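Local coordinates for galactose mutarotase-like protein (PDB 3OS7) that probably binds carbohydrate and may interconvert the anomers of aldose sugars, at residues K5-K10 against F23-Y28. Numbering follows the deposited sequence.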
loop_
_atom_site.group_PDB
_atom_site.type_symbol
_atom_site.label_atom_id
_atom_site.label_comp_id
_atom_site.label_asym_id
_atom_site.label_seq_id
_atom_site.Cartn_x
_atom_site.Cartn_y
_atom_site.Cartn_z
ATOM N N LYS A 5 -4.409 28.425 10.194
ATOM C CA LYS A 5 -3.889 27.779 11.408
ATOM C C LYS A 5 -3.684 26.258 11.277
ATOM O O LYS A 5 -2.922 25.663 12.035
ATOM C CB LYS A 5 -4.814 28.049 12.590
ATOM N N ASP A 6 -4.350 25.645 10.298
ATOM C CA ASP A 6 -4.348 24.189 10.131
ATOM C C ASP A 6 -3.379 23.739 9.028
ATOM O O ASP A 6 -3.458 22.603 8.549
ATOM C CB ASP A 6 -5.769 23.710 9.836
ATOM C CG ASP A 6 -6.313 24.268 8.538
ATOM O OD1 ASP A 6 -5.668 25.178 7.945
ATOM O OD2 ASP A 6 -7.397 23.806 8.113
ATOM N N LEU A 7 -2.458 24.629 8.642
ATOM C CA LEU A 7 -1.400 24.292 7.719
ATOM C C LEU A 7 -0.046 24.342 8.404
ATOM O O LEU A 7 0.406 25.410 8.786
ATOM C CB LEU A 7 -1.427 25.242 6.513
ATOM C CG LEU A 7 -0.334 25.067 5.462
ATOM C CD1 LEU A 7 -0.529 23.729 4.676
ATOM C CD2 LEU A 7 -0.374 26.280 4.528
ATOM N N TRP A 8 0.617 23.189 8.535
ATOM C CA TRP A 8 1.908 23.125 9.223
ATOM C C TRP A 8 2.610 21.795 9.023
ATOM O O TRP A 8 1.994 20.795 8.594
ATOM C CB TRP A 8 1.769 23.447 10.726
ATOM C CG TRP A 8 0.672 22.716 11.428
ATOM C CD1 TRP A 8 -0.589 23.173 11.667
ATOM C CD2 TRP A 8 0.727 21.389 11.963
ATOM N NE1 TRP A 8 -1.319 22.215 12.337
ATOM C CE2 TRP A 8 -0.538 21.111 12.525
ATOM C CE3 TRP A 8 1.738 20.413 12.047
ATOM C CZ2 TRP A 8 -0.826 19.908 13.158
ATOM C CZ3 TRP A 8 1.446 19.219 12.666
ATOM C CH2 TRP A 8 0.158 18.965 13.186
ATOM N N ILE A 9 3.901 21.800 9.316
ATOM C CA ILE A 9 4.737 20.597 9.297
ATOM C C ILE A 9 5.608 20.664 10.530
ATOM O O ILE A 9 6.313 21.635 10.735
ATOM C CB ILE A 9 5.651 20.511 8.067
ATOM C CG1 ILE A 9 4.813 20.529 6.766
ATOM C CG2 ILE A 9 6.565 19.270 8.159
ATOM C CD1 ILE A 9 5.664 20.519 5.487
ATOM N N LYS A 10 5.604 19.593 11.315
ATOM C CA LYS A 10 6.354 19.521 12.585
ATOM C C LYS A 10 7.202 18.262 12.605
ATOM O O LYS A 10 6.689 17.167 12.403
ATOM C CB LYS A 10 5.397 19.547 13.769
ATOM C CG LYS A 10 6.064 19.455 15.138
ATOM C CD LYS A 10 5.038 19.589 16.253
ATOM C CE LYS A 10 5.695 19.627 17.612
ATOM N NZ LYS A 10 4.685 19.842 18.697
ATOM N N PHE A 23 2.160 16.367 9.805
ATOM C CA PHE A 23 1.853 17.414 8.818
ATOM C C PHE A 23 0.354 17.554 8.639
ATOM O O PHE A 23 -0.386 16.587 8.790
ATOM C CB PHE A 23 2.649 17.239 7.489
ATOM C CG PHE A 23 2.485 15.904 6.772
ATOM C CD1 PHE A 23 2.969 14.724 7.312
ATOM C CD2 PHE A 23 1.967 15.859 5.479
ATOM C CE1 PHE A 23 2.883 13.529 6.616
ATOM C CE2 PHE A 23 1.831 14.650 4.798
ATOM C CZ PHE A 23 2.288 13.483 5.367
ATOM N N ALA A 24 -0.076 18.775 8.318
ATOM C CA ALA A 24 -1.472 19.147 8.364
ATOM C C ALA A 24 -1.772 20.144 7.253
ATOM O O ALA A 24 -0.990 21.079 7.014
ATOM C CB ALA A 24 -1.798 19.766 9.733
ATOM N N ALA A 25 -2.901 19.942 6.582
ATOM C CA ALA A 25 -3.408 20.925 5.631
ATOM C C ALA A 25 -4.849 20.598 5.345
ATOM O O ALA A 25 -5.226 19.429 5.364
ATOM C CB ALA A 25 -2.574 20.904 4.319
ATOM N N GLY A 26 -5.654 21.627 5.145
ATOM C CA GLY A 26 -7.044 21.470 4.706
ATOM C C GLY A 26 -7.941 20.661 5.618
ATOM O O GLY A 26 -8.907 20.059 5.156
ATOM N N GLY A 27 -7.655 20.664 6.913
ATOM C CA GLY A 27 -8.431 19.892 7.875
ATOM C C GLY A 27 -7.950 18.464 8.132
ATOM O O GLY A 27 -8.449 17.794 9.045
ATOM N N TYR A 28 -6.993 18.000 7.334
ATOM C CA TYR A 28 -6.378 16.689 7.553
ATOM C C TYR A 28 -5.064 16.822 8.331
ATOM O O TYR A 28 -4.415 17.858 8.295
ATOM C CB TYR A 28 -6.055 16.014 6.226
ATOM C CG TYR A 28 -7.246 15.581 5.387
ATOM C CD1 TYR A 28 -7.865 16.459 4.483
ATOM C CD2 TYR A 28 -7.731 14.275 5.467
ATOM C CE1 TYR A 28 -8.952 16.040 3.701
ATOM C CE2 TYR A 28 -8.811 13.867 4.715
ATOM C CZ TYR A 28 -9.415 14.755 3.828
ATOM O OH TYR A 28 -10.480 14.305 3.065
HETATM O O HOH W 1 -5.332 20.494 8.704
HETATM O O HOH W 2 -4.700 24.356 5.083
#
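The open end of an N-terminal beta hairpin brings Trp8 against Ala24, where strand 8-14, outermost in a five-stranded antiparallel sheet, pairs with strand 18-25. These two residues form an antiparallel hydrogen-bonded pair: Trp8 N donates to Ala24 O (3.1 Å), and Ala24 N returns a bond to Trp8 O (2.9 Å) that lies in the carbonyl plane. Both side chains lie on one face of the sheet, and there the indole folds across to the neighbouring strand, its CG between the backbone N and the carbonyl carbon (chi1 48°). Ala24 CB sits over one face of the ring in a CH-pi contact, 3.6 Å from the centroid of the five-membered ring of Trp8 and closest to CE2 on the ring-fusion bond. The Trp8 side chain also touches Glu29 of strand 28-33.

The other face carries Ile9 and Phe23, a non-hydrogen-bonded pair that meets through Ile9 CG1 and Phe23 CB (4.0 Å), while the Phe23 side chain also touches Val131 of strand 128-137 and Tyr157 and Leu159 of strand 151-160. Beside them Leu7 CD1 packs on Ala25 CB (3.5 Å).

Beyond the paired strands, water takes over the bridging. One molecule donates to both Asp6 O and Tyr28 O and accepts a weak bond from Gly27 N; another donates to Asp6 OD1 and accepts from Gly26 N (2.9 Å). Gly26 and Gly27, both with positive phi, occupy the central positions of a type I' turn from Ala25 to Tyr28, the tight two-residue connection typical of antiparallel beta hairpins, here leading into strand 28-33 of this up-and-down beta meander.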